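Side-chain contacts in prolyl-tRNA synthetase (Giardia lamblia ATCC 50803, PDB 3IAL), which probably charges tRNA(Pro) with L-proline at the expense of ATP, passing through the prolyl-adenylate that is bound in this structure: residues 26-29 against 30-34; 42-45 against 46-49; 314-317 against 318-322; 393-396 against 397-401. All blocks are in the same frame, centred on the assembly; numbering follows the deposited sequence. Where two conformers were deposited one is given.

Contact 1: residues 26-29 against 30-34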
loop_
_atom_site.group_PDB
_atom_site.type_symbol
_atom_site.label_atom_id
_atom_site.label_comp_id
_atom_site.label_asym_id
_atom_site.label_seq_id
_atom_site.Cartn_x
_atom_site.Cartn_y
_atom_site.Cartn_z
ATOM N N ASP B 26 -23.666 19.311 5.275
ATOM C CA ASP B 26 -23.167 19.693 6.608
ATOM C C ASP B 26 -22.799 18.488 7.477
ATOM O O ASP B 26 -21.828 18.535 8.225
ATOM C CB ASP B 26 -24.195 20.546 7.339
ATOM C CG ASP B 26 -24.397 21.890 6.682
ATOM O OD1 ASP B 26 -23.480 22.344 5.970
ATOM O OD2 ASP B 26 -25.469 22.485 6.878
ATOM N N TRP B 27 -23.589 17.425 7.375
ATOM C CA TRP B 27 -23.332 16.183 8.098
ATOM C C TRP B 27 -21.975 15.626 7.705
ATOM O O TRP B 27 -21.163 15.257 8.565
ATOM C CB TRP B 27 -24.445 15.183 7.791
ATOM C CG TRP B 27 -24.321 13.891 8.485
ATOM C CD1 TRP B 27 -24.898 13.534 9.672
ATOM C CD2 TRP B 27 -23.590 12.757 8.033
ATOM N NE1 TRP B 27 -24.564 12.235 9.987
ATOM C CE2 TRP B 27 -23.751 11.741 9.003
ATOM C CE3 TRP B 27 -22.819 12.493 6.899
ATOM C CZ2 TRP B 27 -23.171 10.489 8.867
ATOM C CZ3 TRP B 27 -22.231 11.239 6.771
ATOM C CH2 TRP B 27 -22.401 10.263 7.750
ATOM N N PHE B 28 -21.726 15.583 6.401
ATOM C CA PHE B 28 -20.478 15.036 5.860
ATOM C C PHE B 28 -19.254 15.797 6.355
ATOM O O PHE B 28 -18.314 15.189 6.869
ATOM C CB PHE B 28 -20.509 15.045 4.329
ATOM C CG PHE B 28 -19.344 14.349 3.692
ATOM C CD1 PHE B 28 -19.397 12.990 3.424
ATOM C CD2 PHE B 28 -18.190 15.056 3.355
ATOM C CE1 PHE B 28 -18.326 12.335 2.814
ATOM C CE2 PHE B 28 -17.109 14.412 2.759
ATOM C CZ PHE B 28 -17.179 13.046 2.487
ATOM N N ASP B 29 -19.269 17.122 6.208
ATOM C CA ASP B 29 -18.157 17.957 6.670
ATOM C C ASP B 29 -17.889 17.799 8.161
ATOM O O ASP B 29 -16.732 17.669 8.572
ATOM C CB ASP B 29 -18.406 19.435 6.359
ATOM C CG ASP B 29 -18.294 19.754 4.879
ATOM O OD1 ASP B 29 -17.651 18.984 4.125
ATOM O OD2 ASP B 29 -18.866 20.784 4.473
ATOM N N ALA B 30 -18.950 17.800 8.969
ATOM C CA ALA B 30 -18.802 17.670 10.415
ATOM C C ALA B 30 -18.276 16.269 10.808
ATOM O O ALA B 30 -17.367 16.151 11.634
ATOM C CB ALA B 30 -20.126 17.975 11.123
ATOM N N ILE B 31 -18.819 15.216 10.208
ATOM C CA ILE B 31 -18.344 13.867 10.529
ATOM C C ILE B 31 -16.877 13.659 10.106
ATOM O O ILE B 31 -16.141 12.975 10.807
ATOM C CB ILE B 31 -19.272 12.746 9.978
ATOM C CG1 ILE B 31 -19.067 11.441 10.763
ATOM C CG2 ILE B 31 -19.035 12.518 8.477
ATOM C CD1 ILE B 31 -19.121 11.601 12.305
ATOM N N MET B 32 -16.447 14.269 8.992
ATOM C CA MET B 32 -15.038 14.189 8.555
ATOM C C MET B 32 -14.113 14.649 9.669
ATOM O O MET B 32 -13.097 14.000 9.952
ATOM C CB MET B 32 -14.753 15.064 7.325
ATOM C CG MET B 32 -15.289 14.581 5.989
ATOM S SD MET B 32 -14.665 12.988 5.439
ATOM C CE MET B 32 -16.092 11.968 5.782
ATOM N N ASP B 33 -14.480 15.764 10.302
ATOM C CA ASP B 33 -13.699 16.332 11.397
ATOM C C ASP B 33 -13.893 15.603 12.729
ATOM O O ASP B 33 -12.916 15.186 13.355
ATOM C CB ASP B 33 -14.017 17.824 11.557
ATOM C CG ASP B 33 -13.634 18.645 10.322
ATOM O OD1 ASP B 33 -13.019 18.083 9.382
ATOM O OD2 ASP B 33 -13.953 19.854 10.290
ATOM N N ALA B 34 -15.148 15.452 13.154
ATOM C CA ALA B 34 -15.464 14.890 14.470
ATOM C C ALA B 34 -14.942 13.464 14.640
ATOM O O ALA B 34 -14.470 13.100 15.718
ATOM C CB ALA B 34 -16.976 14.940 14.734
#
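Ile-31 and Met-32 each donate their backbone N-H to the residue four positions back, Ile-31 N to Trp-27 O at 2.9 Å and Met-32 N to Phe-28 O at 3.0 Å, and Ala-30 N does the same to Asp-26 O, in a regular alpha-helical pattern. The last such bond, from Asp-33 N to Asp-29 O at 3.4 Å, is weak. Two aromatic-aliphatic pairs sit on these turns. In Phe-28, CB points away from the following turn, but a chi1 of -173° swings the ring out so that its end can be met by Met-32, which bends back over it. The methyl CE of Met-32 lies on one face of the ring, 3.6 Å from Phe-28 CZ, in a CH-pi contact displaced toward the rim, while SD stands obliquely above the same ring, 4.3 Å from its centroid, completing a Met-aromatic contact. A flexible, polarisable thioether suits this place because it can fold to follow a flat ring. Both residues belong to helix 24-34, packed against helix 276-285 of the class II synthetase core, where Ser-283 touches Phe-28 and Leu-282 touches Met-32. Trp-27 and Ile-31 run side by side instead. The branch methyl CG2 of Ile-31 rests over the six-membered ring of the indole, 3.8 Å from Trp-27 CZ3, again nearer the rim than the centre. The N-H of the buried Trp-27 is hydrogen-bonded to Asp-287 O, so the large ring is tied as well as packed. Asp-29, on a partly exposed flank, carries its charge to a salt bridge with Lys-160.

Contact 2: residues 42-45 against 46-49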
loop_
_atom_site.group_PDB
_atom_site.type_symbol
_atom_site.label_atom_id
_atom_site.label_comp_id
_atom_site.label_asym_id
_atom_site.label_seq_id
_atom_site.Cartn_x
_atom_site.Cartn_y
_atom_site.Cartn_z
ATOM N N TYR B 42 -4.549 21.433 5.853
ATOM C CA TYR B 42 -3.293 21.450 5.116
ATOM C C TYR B 42 -3.376 22.591 4.100
ATOM O O TYR B 42 -4.330 22.643 3.324
ATOM C CB TYR B 42 -3.094 20.119 4.405
ATOM C CG TYR B 42 -1.695 19.887 3.907
ATOM C CD1 TYR B 42 -0.681 19.503 4.784
ATOM C CD2 TYR B 42 -1.382 20.043 2.565
ATOM C CE1 TYR B 42 0.608 19.284 4.334
ATOM C CE2 TYR B 42 -0.091 19.825 2.105
ATOM C CZ TYR B 42 0.895 19.447 2.996
ATOM O OH TYR B 42 2.168 19.233 2.550
ATOM N N PRO B 43 -2.388 23.507 4.098
ATOM C CA PRO B 43 -2.465 24.724 3.286
ATOM C C PRO B 43 -2.217 24.554 1.774
ATOM O O PRO B 43 -1.636 25.426 1.147
ATOM C CB PRO B 43 -1.383 25.613 3.911
ATOM C CG PRO B 43 -0.371 24.649 4.373
ATOM C CD PRO B 43 -1.150 23.474 4.897
ATOM N N VAL B 44 -2.662 23.448 1.193
ATOM C CA VAL B 44 -2.727 23.338 -0.256
ATOM C C VAL B 44 -4.154 22.929 -0.587
ATOM O O VAL B 44 -4.595 21.852 -0.191
ATOM C CB VAL B 44 -1.695 22.331 -0.806
ATOM C CG1 VAL B 44 -1.828 22.187 -2.321
ATOM C CG2 VAL B 44 -0.282 22.783 -0.442
ATOM N N LYS B 45 -4.875 23.816 -1.278
ATOM C CA LYS B 45 -6.283 23.602 -1.609
ATOM C C LYS B 45 -6.500 22.238 -2.247
ATOM O O LYS B 45 -5.785 21.855 -3.169
ATOM C CB LYS B 45 -6.792 24.716 -2.539
ATOM C CG LYS B 45 -8.140 24.436 -3.215
ATOM C CD LYS B 45 -8.683 25.687 -3.915
ATOM C CE LYS B 45 -9.771 25.340 -4.919
ATOM N NZ LYS B 45 -10.314 26.556 -5.591
ATOM N N GLY B 46 -7.473 21.500 -1.724
ATOM C CA GLY B 46 -7.824 20.181 -2.235
ATOM C C GLY B 46 -6.834 19.067 -1.943
ATOM O O GLY B 46 -6.956 17.975 -2.509
ATOM N N CYS B 47 -5.848 19.327 -1.085
ATOM C CA CYS B 47 -4.909 18.292 -0.655
ATOM C C CYS B 47 -5.119 18.070 0.833
ATOM O O CYS B 47 -4.673 18.876 1.657
ATOM C CB CYS B 47 -3.464 18.712 -0.927
ATOM S SG CYS B 47 -3.094 18.950 -2.656
ATOM N N VAL B 48 -5.803 16.983 1.177
ATOM C CA VAL B 48 -6.213 16.765 2.550
ATOM C C VAL B 48 -5.395 15.662 3.181
ATOM O O VAL B 48 -5.072 14.679 2.527
ATOM C CB VAL B 48 -7.723 16.427 2.653
ATOM C CG1 VAL B 48 -8.549 17.496 1.948
ATOM C CG2 VAL B 48 -8.005 15.067 2.067
ATOM N N VAL B 49 -5.062 15.836 4.458
ATOM C CA VAL B 49 -4.387 14.804 5.222
ATOM C C VAL B 49 -5.378 13.685 5.532
ATOM O O VAL B 49 -6.482 13.949 5.996
ATOM C CB VAL B 49 -3.816 15.358 6.556
ATOM C CG1 VAL B 49 -3.158 14.238 7.390
ATOM C CG2 VAL B 49 -2.819 16.489 6.281
#
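Gly-46 follows Lys-45 at the bend of a type II beta turn running from Val-44 to Cys-47. Its positive phi of 72° is readily adopted by glycine, the usual residue at the third position of such a turn. Lys-45, the second residue, sends an extended, exposed chain away from the bend, as befits a charged group, while its carbonyl accepts a hydrogen bond from Arg-166. Cys-47 closes the turn through its backbone N, which donates to Val-44 O at 3.0 Å with an N-H...O angle of 151°. Its SG lies opposite its own carbonyl carbon (chi1 -63°), and this rotation brings the sulfur to 3.5 Å from the CG1 methyl of Val-44. A small, weakly polar thiol can fill such a buried place beside a branched aliphatic chain. The carbonyl of Cys-47 turns toward Tyr-42, its O standing 3.4 Å from Tyr-42 CB and approaching the ring obliquely. Farther along, Val-49 enters strand 49-50 and crosses Tyr-42 at about a right angle; its CG2 methyl comes within 4.0 Å of Tyr-42 CD1. Tyr-42 thus packs its CB and ring carbons within the loop, and its OH is hydrogen-bonded to the backbone O of Val-82 of the second subunit, which suits a tyrosine at an interface. Val-44 and Cys-47 also meet that subunit, packing on its Leu-117 and Val-82 respectively. The result is a type II beta turn at the interface of the two subunits, in keeping with the dimers that many class II synthetases form.

Contact 3: residues 314-317 against 318-322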
loop_
_atom_site.group_PDB
_atom_site.type_symbol
_atom_site.label_atom_id
_atom_site.label_comp_id
_atom_site.label_asym_id
_atom_site.label_seq_id
_atom_site.Cartn_x
_atom_site.Cartn_y
_atom_site.Cartn_z
ATOM N N ASN B 314 -13.726 -3.178 46.037
ATOM C CA ASN B 314 -14.178 -4.096 44.997
ATOM C C ASN B 314 -13.056 -4.380 43.993
ATOM O O ASN B 314 -13.308 -4.603 42.805
ATOM C CB ASN B 314 -15.412 -3.513 44.292
ATOM C CG ASN B 314 -16.404 -4.583 43.861
ATOM O OD1 ASN B 314 -16.651 -5.546 44.587
ATOM N ND2 ASN B 314 -16.987 -4.410 42.680
ATOM N N GLN B 315 -11.818 -4.394 44.489
ATOM C CA GLN B 315 -10.643 -4.622 43.650
ATOM C C GLN B 315 -10.596 -6.056 43.128
ATOM O O GLN B 315 -10.146 -6.291 42.006
ATOM C CB GLN B 315 -9.348 -4.303 44.411
ATOM C CG GLN B 315 -9.021 -2.809 44.521
ATOM C CD GLN B 315 -9.924 -2.053 45.486
ATOM O OE1 GLN B 315 -10.434 -2.617 46.457
ATOM N NE2 GLN B 315 -10.118 -0.766 45.224
ATOM N N GLU B 316 -11.061 -7.008 43.936
ATOM C CA GLU B 316 -11.064 -8.416 43.530
ATOM C C GLU B 316 -12.056 -8.674 42.392
ATOM O O GLU B 316 -11.728 -9.368 41.428
ATOM C CB GLU B 316 -11.378 -9.329 44.718
ATOM C CG GLU B 316 -10.965 -10.780 44.494
ATOM C CD GLU B 316 -11.354 -11.698 45.639
ATOM O OE1 GLU B 316 -11.465 -11.224 46.790
ATOM O OE2 GLU B 316 -11.546 -12.905 45.381
ATOM N N SER B 317 -13.263 -8.125 42.515
ATOM C CA SER B 317 -14.281 -8.253 41.468
ATOM C C SER B 317 -13.815 -7.611 40.163
ATOM O O SER B 317 -14.040 -8.153 39.082
ATOM C CB SER B 317 -15.598 -7.612 41.908
ATOM O OG SER B 317 -16.529 -7.589 40.840
ATOM N N ASP B 318 -13.162 -6.457 40.280
ATOM C CA ASP B 318 -12.612 -5.758 39.124
ATOM C C ASP B 318 -11.636 -6.645 38.350
ATOM O O ASP B 318 -11.749 -6.772 37.127
ATOM C CB ASP B 318 -11.929 -4.453 39.553
ATOM C CG ASP B 318 -12.918 -3.402 40.052
ATOM O OD1 ASP B 318 -14.145 -3.648 40.006
ATOM O OD2 ASP B 318 -12.464 -2.325 40.500
ATOM N N GLN B 319 -10.697 -7.268 39.062
ATOM C CA GLN B 319 -9.728 -8.177 38.437
ATOM C C GLN B 319 -10.408 -9.330 37.697
ATOM O O GLN B 319 -9.961 -9.729 36.625
ATOM C CB GLN B 319 -8.753 -8.744 39.474
ATOM C CG GLN B 319 -7.709 -7.748 39.974
ATOM C CD GLN B 319 -6.688 -8.382 40.911
ATOM O OE1 GLN B 319 -6.213 -9.495 40.671
ATOM N NE2 GLN B 319 -6.345 -7.672 41.982
ATOM N N GLN B 320 -11.487 -9.858 38.269
ATOM C CA GLN B 320 -12.239 -10.947 37.642
ATOM C C GLN B 320 -12.969 -10.474 36.382
ATOM O O GLN B 320 -13.001 -11.181 35.377
ATOM C CB GLN B 320 -13.250 -11.544 38.626
ATOM C CG GLN B 320 -12.621 -12.227 39.838
ATOM C CD GLN B 320 -13.622 -12.495 40.947
ATOM O OE1 GLN B 320 -14.824 -12.610 40.705
ATOM N NE2 GLN B 320 -13.128 -12.600 42.173
ATOM N N VAL B 321 -13.564 -9.285 36.451
ATOM C CA VAL B 321 -14.247 -8.705 35.298
ATOM C C VAL B 321 -13.225 -8.403 34.218
ATOM O O VAL B 321 -13.371 -8.859 33.086
ATOM C CB VAL B 321 -15.035 -7.432 35.678
ATOM C CG1 VAL B 321 -15.476 -6.665 34.438
ATOM C CG2 VAL B 321 -16.234 -7.804 36.543
ATOM N N LEU B 322 -12.178 -7.665 34.586
ATOM C CA LEU B 322 -11.108 -7.313 33.654
ATOM C C LEU B 322 -10.416 -8.563 33.100
ATOM O O LEU B 322 -10.043 -8.601 31.927
ATOM C CB LEU B 322 -10.091 -6.375 34.315
ATOM C CG LEU B 322 -10.595 -4.965 34.667
ATOM C CD1 LEU B 322 -9.553 -4.200 35.480
ATOM C CD2 LEU B 322 -10.972 -4.175 33.424
#
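The Asp-318 carboxylate turns one face to the backbone carbonyl of Asn-314, whose O lies 3.0 Å from Asp-318 CG. The side-chain amide of Asn-314 and this carboxylate are nearly perpendicular, their planes 81° apart, with Asn-314 ND2 4.0 Å from Asp-318 OD1. The backbone N of Asp-318 donates to Asn-314 O at 3.1 Å, and Asp-318 OD2 accepts from the backbone N of Gly-310; these bonds may offset the closeness of the oxygens. Separately, Asn-314 ND2 is bonded to the side chain of Gln-370. A second flat pair, Glu-316 and Gln-320, crosses obliquely with planes 74° apart. Gln-320 NE2 comes to 3.6 Å from Glu-316 OE2 and lies alongside Glu-316 CG, a loose approach suited to long polar chains at an exposed surface. Val-321 turns inward instead: with CG1 anti to the backbone N (chi1 167°), CG2 falls anti to the carbonyl carbon and meets Ser-317 O at 3.4 Å, and Val-321 N donates to that oxygen at 2.9 Å. Ser-317 has a short polar group suited to a partly exposed place, its OG making a weak hydrogen bond to Gln-370. The carboxylate of Asp-318, near the N-terminal end of the helix, would probably interact favourably with the helix dipole. Asn-314 occupies the N-cap position without a side-chain capping bond, and the contact forms the first turns of helix 315-334, the crossover helix between strands 302-307 and 340-342 in a beta-alpha-beta unit of the anticodon-binding domain.

Contact 4: residues 393-396 against 397-401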
loop_
_atom_site.group_PDB
_atom_site.type_symbol
_atom_site.label_atom_id
_atom_site.label_comp_id
_atom_site.label_asym_id
_atom_site.label_seq_id
_atom_site.Cartn_x
_atom_site.Cartn_y
_atom_site.Cartn_z
ATOM N N ILE B 393 -26.131 -12.258 25.602
ATOM C CA ILE B 393 -25.502 -13.472 25.111
ATOM C C ILE B 393 -24.654 -14.035 26.232
ATOM O O ILE B 393 -23.863 -13.298 26.827
ATOM C CB ILE B 393 -24.576 -13.202 23.898
ATOM C CG1 ILE B 393 -25.283 -12.340 22.845
ATOM C CG2 ILE B 393 -24.119 -14.520 23.278
ATOM C CD1 ILE B 393 -24.525 -12.263 21.517
ATOM N N PRO B 394 -24.832 -15.333 26.550
ATOM C CA PRO B 394 -23.971 -15.987 27.532
ATOM C C PRO B 394 -22.501 -15.854 27.152
ATOM O O PRO B 394 -22.180 -15.890 25.973
ATOM C CB PRO B 394 -24.417 -17.453 27.470
ATOM C CG PRO B 394 -25.843 -17.383 27.057
ATOM C CD PRO B 394 -25.944 -16.207 26.128
ATOM N N ILE B 395 -21.629 -15.690 28.144
ATOM C CA ILE B 395 -20.199 -15.524 27.904
ATOM C C ILE B 395 -19.627 -16.775 27.257
ATOM O O ILE B 395 -18.796 -16.680 26.356
ATOM C CB ILE B 395 -19.423 -15.195 29.204
ATOM C CG1 ILE B 395 -19.793 -13.798 29.708
ATOM C CG2 ILE B 395 -17.908 -15.251 28.966
ATOM C CD1 ILE B 395 -19.103 -13.416 31.004
ATOM N N THR B 396 -20.088 -17.941 27.715
ATOM C CA THR B 396 -19.688 -19.227 27.143
ATOM C C THR B 396 -19.969 -19.291 25.639
ATOM O O THR B 396 -19.118 -19.717 24.865
ATOM C CB THR B 396 -20.408 -20.401 27.841
ATOM O OG1 THR B 396 -21.824 -20.220 27.740
ATOM C CG2 THR B 396 -20.004 -20.493 29.317
ATOM N N GLU B 397 -21.157 -18.850 25.232
ATOM C CA GLU B 397 -21.526 -18.798 23.810
ATOM C C GLU B 397 -20.581 -17.873 23.037
ATOM O O GLU B 397 -20.093 -18.235 21.971
ATOM C CB GLU B 397 -22.981 -18.341 23.652
ATOM C CG GLU B 397 -23.561 -18.549 22.258
ATOM C CD GLU B 397 -25.047 -18.227 22.176
ATOM O OE1 GLU B 397 -25.760 -18.385 23.194
ATOM O OE2 GLU B 397 -25.508 -17.823 21.085
ATOM N N VAL B 398 -20.320 -16.688 23.589
ATOM C CA VAL B 398 -19.383 -15.733 22.986
ATOM C C VAL B 398 -17.974 -16.326 22.793
ATOM O O VAL B 398 -17.301 -16.011 21.806
ATOM C CB VAL B 398 -19.321 -14.417 23.804
ATOM C CG1 VAL B 398 -18.156 -13.554 23.379
ATOM C CG2 VAL B 398 -20.638 -13.649 23.669
ATOM N N MET B 399 -17.542 -17.183 23.720
ATOM C CA MET B 399 -16.240 -17.858 23.619
ATOM C C MET B 399 -16.304 -19.090 22.693
ATOM O O MET B 399 -15.269 -19.604 22.266
ATOM C CB MET B 399 -15.746 -18.301 25.003
ATOM C CG MET B 399 -15.695 -17.200 26.079
ATOM S SD MET B 399 -14.189 -16.208 26.112
ATOM C CE MET B 399 -12.992 -17.399 26.697
ATOM N N LYS B 400 -17.517 -19.556 22.391
ATOM C CA LYS B 400 -17.725 -20.752 21.577
ATOM C C LYS B 400 -17.340 -20.505 20.120
ATOM O O LYS B 400 -17.894 -19.619 19.469
ATOM C CB LYS B 400 -19.183 -21.202 21.664
ATOM C CG LYS B 400 -19.561 -22.412 20.828
ATOM C CD LYS B 400 -21.004 -22.780 21.140
ATOM C CE LYS B 400 -21.585 -23.802 20.191
ATOM N NZ LYS B 400 -22.967 -24.214 20.626
ATOM N N VAL B 401 -16.388 -21.299 19.636
ATOM C CA VAL B 401 -15.899 -21.232 18.267
ATOM C C VAL B 401 -15.911 -22.642 17.686
ATOM O O VAL B 401 -15.343 -23.561 18.279
ATOM C CB VAL B 401 -14.455 -20.669 18.217
ATOM C CG1 VAL B 401 -13.924 -20.653 16.784
ATOM C CG2 VAL B 401 -14.403 -19.261 18.829
#
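Ile-393 and Val-398 meet through methyl groups set by their first torsions: a chi1 of -48°, measured to CG1, leaves CG2 of Ile-393 anti to the backbone N, while in Val-398 a chi1 of 168°, again to CG1, leaves CG2 anti to the carbonyl carbon. These two CG2 methyls are 3.6 Å apart, and the side chains cross at about a right angle. Branched aliphatic residues suit this buried corner, which Val-416 of helix 416-438 covers. In one of its two conformers Glu-397 reaches back with an extended chain, its CD 4.0 Å from Ile-393 CG2 and its OE1 3.7 Å from Pro-394 CD. A long chain suits this partly exposed place, its methylenes and, in this conformer, the carboxylate carbon lying by Ile-393. Ile-395 and Met-399 lie side by side, Ile-395 CG2 being 4.1 Å from Met-399 CG, and the bent thioether then leads off toward Glu-327 and Thr-331 of helix 315-334. Proline suits the N-cap position because it needs no N-H there, yet Pro-394 O accepts from Val-398 N at 3.1 Å. Met-399 N donates to Ile-395 O at 3.0 Å and makes a weak second bond to Thr-396 O at 3.2 Å. Near the other end, the side chain of Asn-415 binds the carbonyls of Val-398 and Lys-400. This is a strand-to-helix junction: strand 391-394, an outermost strand of the mixed five-stranded sheet of the anticodon-binding domain, passes directly into the short helix 395-399.

The four contacts follow one another along the chain and fall into two groups. Contacts 1 and 2, centres about 16 Å apart, lie on the same side of the chain's centre, on helix 24-34 and in the loop before strand 49-50. Phe-28 and Gly-46 are about 10 and 9 Å from a bound prolyl-adenylate, and contact 2 also meets the other subunit. Contacts 3 and 4, centres about 20 Å apart, belong to the anticodon-binding domain, on helix 315-334 and at the end of strand 391-394. Between the groups, centres are about 37 to 48 Å apart, consistent with separate regions for aminoacylation and tRNA recognition, yet Ile-31 and Ala-34 of contact 1 touch Leu-359 of helix 350-359 in the anticodon-binding domain.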